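Local coordinates for sugar-binding transport ATP-binding protein (Pyrococcus horikoshii, PDB 1V43) that probably binds and hydrolyses ATP as the nucleotide-binding subunit of an ABC transporter that takes up sugars, at residues A[231-234]-A[238-241]; A[251-254]-A[259-262]; A[277-282]-A[362-367]; A[314-319]-A[325-330]. One frame throughout, in Å; residues are numbered along the deposited sequence.

Contact 1. Residues A[231-234]-A[238-241]; sequences LRPN and VATF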
loop_
_atom_site.group_PDB
_atom_site.type_symbol
_atom_site.label_atom_id
_atom_site.label_comp_id
_atom_site.label_asym_id
_atom_site.label_seq_id
_atom_site.Cartn_x
_atom_site.Cartn_y
_atom_site.Cartn_z
ATOM N N LEU A 231 16.845 4.991 -8.602
ATOM C CA LEU A 231 17.291 5.101 -9.993
ATOM C C LEU A 231 18.466 4.200 -10.311
ATOM O O LEU A 231 18.625 3.768 -11.454
ATOM C CB LEU A 231 17.690 6.537 -10.337
ATOM C CG LEU A 231 16.583 7.589 -10.341
ATOM C CD1 LEU A 231 17.197 8.960 -10.601
ATOM C CD2 LEU A 231 15.544 7.238 -11.399
ATOM N N ARG A 232 19.293 3.911 -9.312
ATOM C CA ARG A 232 20.454 3.071 -9.572
ATOM C C ARG A 232 20.697 1.936 -8.582
ATOM O O ARG A 232 21.699 1.912 -7.877
ATOM C CB ARG A 232 21.702 3.958 -9.703
ATOM C CG ARG A 232 21.707 4.784 -10.999
ATOM C CD ARG A 232 22.792 5.854 -11.029
ATOM N NE ARG A 232 22.452 7.007 -10.194
ATOM C CZ ARG A 232 21.540 7.929 -10.505
ATOM N NH1 ARG A 232 20.862 7.854 -11.647
ATOM N NH2 ARG A 232 21.294 8.923 -9.662
ATOM N N PRO A 233 19.763 0.977 -8.509
ATOM C CA PRO A 233 19.950 -0.144 -7.584
ATOM C C PRO A 233 21.189 -0.915 -8.057
ATOM O O PRO A 233 21.318 -1.190 -9.246
ATOM C CB PRO A 233 18.673 -0.951 -7.770
ATOM C CG PRO A 233 18.368 -0.735 -9.234
ATOM C CD PRO A 233 18.591 0.761 -9.376
ATOM N N ASN A 234 22.101 -1.260 -7.154
ATOM C CA ASN A 234 23.291 -1.973 -7.595
ATOM C C ASN A 234 23.090 -3.483 -7.728
ATOM O O ASN A 234 24.050 -4.220 -7.935
ATOM C CB ASN A 234 24.463 -1.699 -6.659
ATOM C CG ASN A 234 24.221 -2.219 -5.270
ATOM O OD1 ASN A 234 23.503 -3.200 -5.076
ATOM N ND2 ASN A 234 24.834 -1.575 -4.290
ATOM N N VAL A 238 17.963 -5.129 -4.532
ATOM C CA VAL A 238 17.650 -3.731 -4.238
ATOM C C VAL A 238 16.667 -3.190 -5.289
ATOM O O VAL A 238 15.726 -2.464 -4.962
ATOM C CB VAL A 238 18.936 -2.829 -4.244
ATOM C CG1 VAL A 238 18.545 -1.385 -4.051
ATOM C CG2 VAL A 238 19.916 -3.250 -3.109
ATOM N N ALA A 239 16.890 -3.543 -6.550
ATOM C CA ALA A 239 16.028 -3.069 -7.621
ATOM C C ALA A 239 14.573 -3.461 -7.398
ATOM O O ALA A 239 13.674 -2.695 -7.722
ATOM C CB ALA A 239 16.498 -3.615 -8.969
ATOM N N THR A 240 14.345 -4.644 -6.832
ATOM C CA THR A 240 12.980 -5.121 -6.625
ATOM C C THR A 240 12.410 -4.934 -5.226
ATOM O O THR A 240 11.258 -5.287 -4.986
ATOM C CB THR A 240 12.851 -6.622 -7.012
ATOM O OG1 THR A 240 13.699 -7.409 -6.168
ATOM C CG2 THR A 240 13.259 -6.845 -8.470
ATOM N N PHE A 241 13.192 -4.384 -4.302
ATOM C CA PHE A 241 12.690 -4.198 -2.945
ATOM C C PHE A 241 12.100 -2.803 -2.748
ATOM O O PHE A 241 11.354 -2.555 -1.797
ATOM C CB PHE A 241 13.794 -4.442 -1.909
ATOM C CG PHE A 241 13.271 -4.818 -0.552
ATOM C CD1 PHE A 241 12.850 -6.125 -0.287
ATOM C CD2 PHE A 241 13.142 -3.857 0.443
ATOM C CE1 PHE A 241 12.306 -6.458 0.945
ATOM C CE2 PHE A 241 12.603 -4.176 1.671
ATOM C CZ PHE A 241 12.180 -5.478 1.931
#

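Contact 2. Residues A[251-254]-A[259-262]; sequences EVSV and LEGR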
loop_
_atom_site.group_PDB
_atom_site.type_symbol
_atom_site.label_atom_id
_atom_site.label_comp_id
_atom_site.label_asym_id
_atom_site.label_seq_id
_atom_site.Cartn_x
_atom_site.Cartn_y
_atom_site.Cartn_z
ATOM N N GLU A 251 14.736 -12.422 -18.209
ATOM C CA GLU A 251 15.950 -13.121 -18.610
ATOM C C GLU A 251 16.163 -12.955 -20.112
ATOM O O GLU A 251 15.287 -13.287 -20.897
ATOM C CB GLU A 251 15.808 -14.598 -18.255
ATOM C CG GLU A 251 17.072 -15.410 -18.356
ATOM C CD GLU A 251 16.889 -16.809 -17.796
ATOM O OE1 GLU A 251 17.827 -17.624 -17.919
ATOM O OE2 GLU A 251 15.807 -17.092 -17.229
ATOM N N VAL A 252 17.314 -12.425 -20.519
ATOM C CA VAL A 252 17.586 -12.245 -21.942
ATOM C C VAL A 252 19.034 -12.548 -22.367
ATOM O O VAL A 252 19.922 -12.716 -21.527
ATOM C CB VAL A 252 17.233 -10.813 -22.405
ATOM C CG1 VAL A 252 15.771 -10.516 -22.099
ATOM C CG2 VAL A 252 18.149 -9.803 -21.744
ATOM N N SER A 253 19.254 -12.622 -23.679
ATOM C CA SER A 253 20.576 -12.891 -24.236
ATOM C C SER A 253 21.058 -11.667 -25.001
ATOM O O SER A 253 20.274 -11.021 -25.695
ATOM C CB SER A 253 20.520 -14.099 -25.171
ATOM O OG SER A 253 20.182 -15.272 -24.453
ATOM N N VAL A 254 22.345 -11.355 -24.873
ATOM C CA VAL A 254 22.939 -10.194 -25.532
ATOM C C VAL A 254 23.467 -10.515 -26.933
ATOM O O VAL A 254 24.149 -11.521 -27.124
ATOM C CB VAL A 254 24.109 -9.633 -24.691
ATOM C CG1 VAL A 254 24.588 -8.315 -25.276
ATOM C CG2 VAL A 254 23.674 -9.455 -23.240
ATOM N N LEU A 259 18.968 -7.056 -27.395
ATOM C CA LEU A 259 18.647 -8.027 -26.364
ATOM C C LEU A 259 17.482 -8.816 -26.925
ATOM O O LEU A 259 16.668 -8.279 -27.673
ATOM C CB LEU A 259 18.205 -7.328 -25.073
ATOM C CG LEU A 259 19.236 -6.495 -24.316
ATOM C CD1 LEU A 259 18.542 -5.543 -23.343
ATOM C CD2 LEU A 259 20.191 -7.430 -23.590
ATOM N N GLU A 260 17.403 -10.091 -26.581
ATOM C CA GLU A 260 16.301 -10.900 -27.055
ATOM C C GLU A 260 15.905 -11.863 -25.948
ATOM O O GLU A 260 16.758 -12.489 -25.316
ATOM C CB GLU A 260 16.695 -11.647 -28.337
ATOM C CG GLU A 260 17.534 -12.897 -28.145
ATOM C CD GLU A 260 16.690 -14.101 -27.779
ATOM O OE1 GLU A 260 15.703 -14.372 -28.502
ATOM O OE2 GLU A 260 17.012 -14.776 -26.776
ATOM N N GLY A 261 14.604 -11.939 -25.695
ATOM C CA GLY A 261 14.096 -12.818 -24.660
ATOM C C GLY A 261 13.132 -13.829 -25.244
ATOM O O GLY A 261 13.086 -14.023 -26.460
ATOM N N ARG A 262 12.351 -14.467 -24.382
ATOM C CA ARG A 262 11.397 -15.473 -24.823
ATOM C C ARG A 262 10.246 -14.875 -25.627
ATOM O O ARG A 262 9.141 -14.705 -25.106
ATOM C CB ARG A 262 10.838 -16.225 -23.615
ATOM C CG ARG A 262 11.897 -16.755 -22.667
ATOM C CD ARG A 262 11.250 -17.275 -21.395
ATOM N NE ARG A 262 12.203 -17.377 -20.292
ATOM C CZ ARG A 262 11.867 -17.671 -19.039
ATOM N NH1 ARG A 262 10.595 -17.895 -18.725
ATOM N NH2 ARG A 262 12.800 -17.734 -18.096
#

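Contact 3. Residues A[277-282]-A[362-367]; sequences KDYVGK and VFDKDT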
loop_
_atom_site.group_PDB
_atom_site.type_symbol
_atom_site.label_atom_id
_atom_site.label_comp_id
_atom_site.label_asym_id
_atom_site.label_seq_id
_atom_site.Cartn_x
_atom_site.Cartn_y
_atom_site.Cartn_z
ATOM N N LYS A 277 29.390 -5.759 -23.682
ATOM C CA LYS A 277 30.358 -6.448 -24.534
ATOM C C LYS A 277 30.865 -7.755 -23.919
ATOM O O LYS A 277 30.999 -8.761 -24.613
ATOM C CB LYS A 277 31.537 -5.526 -24.853
ATOM C CG LYS A 277 31.175 -4.371 -25.770
ATOM C CD LYS A 277 32.386 -3.507 -26.082
ATOM C CE LYS A 277 32.037 -2.398 -27.069
ATOM N NZ LYS A 277 31.571 -2.942 -28.377
ATOM N N ASP A 278 31.143 -7.748 -22.620
ATOM C CA ASP A 278 31.617 -8.956 -21.952
ATOM C C ASP A 278 30.455 -9.919 -21.732
ATOM O O ASP A 278 30.563 -10.873 -20.954
ATOM C CB ASP A 278 32.254 -8.617 -20.598
ATOM C CG ASP A 278 33.534 -7.817 -20.734
ATOM O OD1 ASP A 278 34.429 -8.253 -21.487
ATOM O OD2 ASP A 278 33.652 -6.757 -20.081
ATOM N N TYR A 279 29.342 -9.665 -22.413
ATOM C CA TYR A 279 28.163 -10.508 -22.270
ATOM C C TYR A 279 27.532 -10.921 -23.586
ATOM O O TYR A 279 26.574 -11.695 -23.590
ATOM C CB TYR A 279 27.102 -9.819 -21.402
ATOM C CG TYR A 279 27.488 -9.707 -19.943
ATOM C CD1 TYR A 279 28.285 -8.660 -19.488
ATOM C CD2 TYR A 279 27.083 -10.670 -19.023
ATOM C CE1 TYR A 279 28.672 -8.578 -18.149
ATOM C CE2 TYR A 279 27.463 -10.598 -17.688
ATOM C CZ TYR A 279 28.256 -9.550 -17.257
ATOM O OH TYR A 279 28.627 -9.474 -15.932
ATOM N N VAL A 280 28.048 -10.411 -24.701
ATOM C CA VAL A 280 27.486 -10.791 -25.990
ATOM C C VAL A 280 27.514 -12.315 -26.021
ATOM O O VAL A 280 28.548 -12.918 -25.752
ATOM C CB VAL A 280 28.316 -10.241 -27.179
ATOM C CG1 VAL A 280 27.579 -10.497 -28.484
ATOM C CG2 VAL A 280 28.559 -8.755 -27.010
ATOM N N GLY A 281 26.368 -12.929 -26.306
ATOM C CA GLY A 281 26.287 -14.379 -26.354
ATOM C C GLY A 281 25.995 -15.042 -25.017
ATOM O O GLY A 281 25.891 -16.270 -24.934
ATOM N N LYS A 282 25.858 -14.241 -23.966
ATOM C CA LYS A 282 25.585 -14.769 -22.633
ATOM C C LYS A 282 24.251 -14.235 -22.113
ATOM O O LYS A 282 23.747 -13.218 -22.601
ATOM C CB LYS A 282 26.714 -14.366 -21.680
ATOM C CG LYS A 282 26.985 -15.367 -20.573
ATOM C CD LYS A 282 27.554 -16.662 -21.132
ATOM C CE LYS A 282 27.917 -17.634 -20.013
ATOM N NZ LYS A 282 28.568 -18.876 -20.526
ATOM N N VAL A 362 20.357 -3.816 -16.408
ATOM C CA VAL A 362 20.840 -5.128 -16.821
ATOM C C VAL A 362 21.667 -5.674 -15.661
ATOM O O VAL A 362 22.602 -5.024 -15.210
ATOM C CB VAL A 362 21.758 -5.040 -18.058
ATOM C CG1 VAL A 362 22.124 -6.458 -18.521
ATOM C CG2 VAL A 362 21.080 -4.246 -19.173
ATOM N N PHE A 363 21.322 -6.855 -15.167
ATOM C CA PHE A 363 22.057 -7.440 -14.051
ATOM C C PHE A 363 22.683 -8.786 -14.442
ATOM O O PHE A 363 22.070 -9.591 -15.154
ATOM C CB PHE A 363 21.124 -7.667 -12.845
ATOM C CG PHE A 363 20.286 -6.467 -12.466
ATOM C CD1 PHE A 363 19.130 -6.152 -13.178
ATOM C CD2 PHE A 363 20.647 -5.659 -11.385
ATOM C CE1 PHE A 363 18.341 -5.050 -12.818
ATOM C CE2 PHE A 363 19.869 -4.552 -11.015
ATOM C CZ PHE A 363 18.714 -4.251 -11.736
ATOM N N ASP A 364 23.905 -9.026 -13.983
ATOM C CA ASP A 364 24.569 -10.294 -14.256
ATOM C C ASP A 364 23.640 -11.364 -13.707
ATOM O O ASP A 364 23.168 -11.245 -12.584
ATOM C CB ASP A 364 25.907 -10.360 -13.526
ATOM C CG ASP A 364 26.601 -11.691 -13.713
ATOM O OD1 ASP A 364 26.109 -12.701 -13.170
ATOM O OD2 ASP A 364 27.631 -11.721 -14.414
ATOM N N LYS A 365 23.382 -12.411 -14.478
ATOM C CA LYS A 365 22.464 -13.450 -14.022
ATOM C C LYS A 365 22.955 -14.288 -12.847
ATOM O O LYS A 365 22.145 -14.840 -12.096
ATOM C CB LYS A 365 22.085 -14.391 -15.175
ATOM C CG LYS A 365 21.026 -15.402 -14.761
ATOM C CD LYS A 365 20.692 -16.424 -15.831
ATOM C CE LYS A 365 19.813 -17.522 -15.233
ATOM N NZ LYS A 365 19.585 -18.678 -16.146
ATOM N N ASP A 366 24.269 -14.397 -12.677
ATOM C CA ASP A 366 24.787 -15.199 -11.577
ATOM C C ASP A 366 24.934 -14.433 -10.275
ATOM O O ASP A 366 24.430 -14.871 -9.241
ATOM C CB ASP A 366 26.126 -15.831 -11.960
ATOM C CG ASP A 366 25.998 -16.787 -13.125
ATOM O OD1 ASP A 366 25.104 -17.661 -13.084
ATOM O OD2 ASP A 366 26.791 -16.666 -14.083
ATOM N N THR A 367 25.623 -13.295 -10.323
ATOM C CA THR A 367 25.827 -12.479 -9.124
ATOM C C THR A 367 24.630 -11.549 -8.849
ATOM O O THR A 367 24.413 -11.125 -7.715
ATOM C CB THR A 367 27.106 -11.621 -9.246
ATOM O OG1 THR A 367 26.888 -10.572 -10.196
ATOM C CG2 THR A 367 28.285 -12.472 -9.728
#

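Contact 4. Residues A[314-319]-A[325-330]; sequences VDFVEA and ILHVKF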
loop_
_atom_site.group_PDB
_atom_site.type_symbol
_atom_site.label_atom_id
_atom_site.label_comp_id
_atom_site.label_asym_id
_atom_site.label_seq_id
_atom_site.Cartn_x
_atom_site.Cartn_y
_atom_site.Cartn_z
ATOM N N VAL A 314 -3.004 -7.381 -23.561
ATOM C CA VAL A 314 -3.273 -7.133 -22.158
ATOM C C VAL A 314 -3.884 -8.384 -21.553
ATOM O O VAL A 314 -4.932 -8.840 -21.995
ATOM C CB VAL A 314 -4.284 -5.995 -21.976
ATOM C CG1 VAL A 314 -4.568 -5.799 -20.502
ATOM C CG2 VAL A 314 -3.750 -4.719 -22.601
ATOM N N ASP A 315 -3.230 -8.931 -20.542
ATOM C CA ASP A 315 -3.713 -10.123 -19.866
ATOM C C ASP A 315 -4.639 -9.791 -18.688
ATOM O O ASP A 315 -5.539 -10.562 -18.358
ATOM C CB ASP A 315 -2.525 -10.927 -19.359
ATOM C CG ASP A 315 -2.939 -12.224 -18.713
ATOM O OD1 ASP A 315 -3.506 -13.083 -19.418
ATOM O OD2 ASP A 315 -2.694 -12.382 -17.505
ATOM N N PHE A 316 -4.406 -8.655 -18.044
ATOM C CA PHE A 316 -5.229 -8.251 -16.905
ATOM C C PHE A 316 -5.018 -6.781 -16.579
ATOM O O PHE A 316 -3.953 -6.209 -16.850
ATOM C CB PHE A 316 -4.896 -9.091 -15.676
ATOM C CG PHE A 316 -5.834 -8.874 -14.517
ATOM C CD1 PHE A 316 -7.145 -9.356 -14.560
ATOM C CD2 PHE A 316 -5.403 -8.211 -13.371
ATOM C CE1 PHE A 316 -8.018 -9.185 -13.477
ATOM C CE2 PHE A 316 -6.268 -8.034 -12.275
ATOM C CZ PHE A 316 -7.576 -8.523 -12.333
ATOM N N VAL A 317 -6.033 -6.178 -15.981
ATOM C CA VAL A 317 -5.982 -4.775 -15.640
ATOM C C VAL A 317 -6.396 -4.484 -14.202
ATOM O O VAL A 317 -7.427 -4.955 -13.736
ATOM C CB VAL A 317 -6.916 -3.949 -16.568
ATOM C CG1 VAL A 317 -6.842 -2.460 -16.205
ATOM C CG2 VAL A 317 -6.546 -4.195 -18.025
ATOM N N GLU A 318 -5.564 -3.714 -13.510
ATOM C CA GLU A 318 -5.853 -3.269 -12.162
ATOM C C GLU A 318 -6.246 -1.797 -12.387
ATOM O O GLU A 318 -5.378 -0.933 -12.456
ATOM C CB GLU A 318 -4.604 -3.315 -11.269
ATOM C CG GLU A 318 -3.960 -4.670 -11.063
ATOM C CD GLU A 318 -2.713 -4.572 -10.182
ATOM O OE1 GLU A 318 -2.818 -4.019 -9.072
ATOM O OE2 GLU A 318 -1.628 -5.037 -10.585
ATOM N N ALA A 319 -7.536 -1.520 -12.537
ATOM C CA ALA A 319 -8.010 -0.144 -12.744
ATOM C C ALA A 319 -8.291 0.423 -11.357
ATOM O O ALA A 319 -9.413 0.329 -10.859
ATOM C CB ALA A 319 -9.289 -0.152 -13.581
ATOM N N ILE A 325 -2.895 -0.285 -13.609
ATOM C CA ILE A 325 -1.790 -1.203 -13.867
ATOM C C ILE A 325 -2.140 -2.308 -14.856
ATOM O O ILE A 325 -3.019 -3.140 -14.606
ATOM C CB ILE A 325 -1.286 -1.853 -12.577
ATOM C CG1 ILE A 325 -0.971 -0.763 -11.561
ATOM C CG2 ILE A 325 -0.011 -2.683 -12.868
ATOM C CD1 ILE A 325 -0.509 -1.291 -10.233
ATOM N N LEU A 326 -1.428 -2.325 -15.974
ATOM C CA LEU A 326 -1.669 -3.325 -17.006
ATOM C C LEU A 326 -0.666 -4.468 -16.945
ATOM O O LEU A 326 0.541 -4.237 -16.821
ATOM C CB LEU A 326 -1.564 -2.693 -18.392
ATOM C CG LEU A 326 -2.295 -1.381 -18.648
ATOM C CD1 LEU A 326 -1.989 -0.935 -20.082
ATOM C CD2 LEU A 326 -3.792 -1.553 -18.429
ATOM N N HIS A 327 -1.172 -5.696 -17.027
ATOM C CA HIS A 327 -0.315 -6.876 -17.052
ATOM C C HIS A 327 -0.331 -7.247 -18.528
ATOM O O HIS A 327 -1.325 -7.769 -19.033
ATOM C CB HIS A 327 -0.894 -8.008 -16.202
ATOM C CG HIS A 327 -1.126 -7.637 -14.765
ATOM N ND1 HIS A 327 -1.369 -8.575 -13.786
ATOM C CD2 HIS A 327 -1.195 -6.430 -14.152
ATOM C CE1 HIS A 327 -1.577 -7.965 -12.632
ATOM N NE2 HIS A 327 -1.478 -6.663 -12.827
ATOM N N VAL A 328 0.762 -6.929 -19.222
ATOM C CA VAL A 328 0.874 -7.182 -20.648
ATOM C C VAL A 328 1.817 -8.327 -20.946
ATOM O O VAL A 328 2.905 -8.411 -20.373
ATOM C CB VAL A 328 1.411 -5.947 -21.400
ATOM C CG1 VAL A 328 1.249 -6.152 -22.899
ATOM C CG2 VAL A 328 0.696 -4.701 -20.946
ATOM N N LYS A 329 1.394 -9.202 -21.853
ATOM C CA LYS A 329 2.212 -10.338 -22.244
ATOM C C LYS A 329 3.235 -9.923 -23.289
ATOM O O LYS A 329 2.874 -9.538 -24.392
ATOM C CB LYS A 329 1.346 -11.460 -22.823
ATOM C CG LYS A 329 0.513 -12.229 -21.808
ATOM C CD LYS A 329 -0.147 -13.429 -22.481
ATOM C CE LYS A 329 -1.038 -14.221 -21.533
ATOM N NZ LYS A 329 -1.677 -15.379 -22.230
ATOM N N PHE A 330 4.510 -9.985 -22.917
ATOM C CA PHE A 330 5.617 -9.659 -23.814
ATOM C C PHE A 330 6.077 -11.002 -24.356
ATOM O O PHE A 330 6.811 -11.724 -23.676
ATOM C CB PHE A 330 6.767 -9.019 -23.033
ATOM C CG PHE A 330 6.705 -7.526 -22.968
ATOM C CD1 PHE A 330 5.497 -6.869 -22.760
ATOM C CD2 PHE A 330 7.867 -6.772 -23.086
ATOM C CE1 PHE A 330 5.449 -5.480 -22.673
ATOM C CE2 PHE A 330 7.829 -5.383 -23.000
ATOM C CZ PHE A 330 6.619 -4.738 -22.792
#

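Contact 1. Residues A[231-234]-A[238-241]
P233 packs its ring against the first turn of the following helix, chiefly on A239 and V238. The contact is apolar in the main, and no hydrogen bond crosses it. CG of P233 meets CB of A239 at 3.4 Å, which is tight for two carbons. CB of P233 lies over the backbone of the same residue, 3.4 Å from A239 N. The flank of the ring therefore rests on both the methyl and the main chain of A239. P233 CB also touches V238 CG1, at 3.7 Å. One ring carbon thus sits against two successive residues of the helix.

V238 splits its two methyls between two partners. CG1 stands anti to the backbone N (chi1 175°) and serves the proline. CG2 faces the amide of N234 and is 4.1 Å from N234 OD1, a loose contact.

The hydrogen bonds of N234 lie outside the two segments. OD1 bonds to a residue just beside them, ND2 donates to the backbone O of L221, and the backbone N bonds to OE1 of Q222. The NE2 of Q222 in turn bonds to the backbone O of R232, so one glutamine holds the linker at two points. R232 is the first residue to leave the helical path.

Two short helices are joined by a loop, with P233 of the loop packed on the second helix. Helix 226-231 leads in and helix 236-241 leads out. Strand 219-224 lies beside V238 through L221 and Q222. H361 and F363 of strand 361-364 also touch P233 and A239, respectively.

Contact 2. Residues A[251-254]-A[259-262]
The backbone O of E260 takes the N-H of S253 in the shortest polar bond of this contact. The distance from S253 N to E260 O is 3.0 Å and the bond is nearly straight, at 168°. The return bond runs from E260 N to S253 O at 3.1 Å. S253 and E260 are thus an antiparallel hydrogen-bonded pair in a beta hairpin. V254 and L259 follow as a non-hydrogen-bonded pair.

L259 touches two valines. V254 shares its face of the sheet, while V252 points toward the neighbouring strand. L259 CD2 lies 3.6 Å from CG2 of V252 and 4.0 Å from CG2 of V254. V254 and L259 run side by side and point the same way. V252 meets the leucine obliquely. Its other methyl, CG1, lies against the backbone of G261, 3.8 Å from CA.

On the other face, E260 folds back toward S253. Its chain bends at chi2 (82°), which brings OE2 to 3.9 Å from CB of S253.

At the open end of the hairpin, E251 and R262 form a salt bridge. NH2 of R262 is 3.2 Å from OE2 of E251. The oxygen lies in the guanidinium plane, but the nitrogen stands above the carboxylate plane. The bond is bent, at 139°. The other oxygen, OE1, is bound by K365, so two cations share this carboxylate.

The hairpin belongs to the OB-like part of the MalK-type C-terminal region. Strand 248-255 lies between strands 258-261 and 283-288, and strand 264-267 flanks 258-261 on its far side.

Contact 3. Residues A[277-282]-A[362-367]
Y279 reaches D364 with one hydrogen bond, joining a type II beta turn to an Asx turn. The beta turn runs from Y279 to K282 and is closed by K282 N bonding to Y279 O. At its third position, G281 has a positive phi (87°).

The tyrosine side chain runs outward from CB, which points toward the segment 362-367. The CA atoms of Y279 and D364 are 8.8 Å apart. CG stands anti to the carbonyl carbon (chi1 -70°), which directs the ring toward D364. Only the far end of the ring then meets the aspartate. CE2 of Y279 comes within 3.5 Å of D364 OD2, and its CZ lies 3.6 Å from the same oxygen. The hydroxyl completes the reach, with Y279 OH donating to OD2 of D364 at 2.9 Å. OD2 accepts through its anti lone pair, on the side away from OD1. OD2 lies at the ring edge, in its plane, while the carboxylate is turned 79° from the ring.

The other carboxylate oxygen works within its own segment, where two backbone N-H groups grip it. The carboxylate is therefore held at both ends, which fixes its rotation. These bonds would probably stabilise its negative charge. The site is at the surface of the OB-like C-terminal region, in the sheet where strand 361-364 pairs with strand 283-288. OD1 of D364 accepts from D366 N at 2.6 Å and, from above the carboxylate plane, from T367 N at 2.9 Å.

Contact 4. Residues A[314-319]-A[325-330]
The H327 ring takes the edge of F316 on one face and E318 at its rim. F316 CD2 lies 3.9 Å from H327 CE1. This is an edge-to-face pair, with planes 65° apart. OE2 of E318 sits in the imidazole plane and accepts from H327 NE2 at 2.8 Å through its anti lone pair. The carboxylate stands almost perpendicular to the ring.

These three residues lie with I325 on one face of a beta hairpin in the TOBE-type, OB-like domain. I325 backs the glutamate, its CG2 3.7 Å from E318 OE2. The face meets the second subunit: A182 of that chain packs on F316, and V178 of that chain on E318 and H327. D315 OD2 forms a salt bridge with K186 of the second subunit.

On the opposite face, V317 and L326 lie side by side, CG2 to CD2 3.8 Å.

E318 and I325 exchange two backbone bonds, and H327 N donates to F316 O. Beyond this the register shifts by one in a classic beta bulge, where D315 and F316 both face H327. H327 O accepts from D315 N at 2.7 Å and only weakly from F316 N at 3.4 Å.

How the contacts relate
Contacts 1 and 4 are largely buried, contact 2 partly so, and contact 3 lies at the surface. Contact 1 is local and apolar, in the ABC transporter part of the chain. Contacts 2 and 4 are both antiparallel hairpins, in different sheets, with centres about 21 Å apart. Contact 2 ends in a salt bridge at the open end of its hairpin, whereas contact 4 adds an aromatic pair and a subunit interface. Contact 3 rests on one side-chain bond, and contact 4 is nested in the loop it closes. Contacts 2 and 3 share a sheet, joined by a probable hydrogen bond from G281 N to V254 O at 2.8 Å. Contacts 1 and 3 touch through strand 361-364.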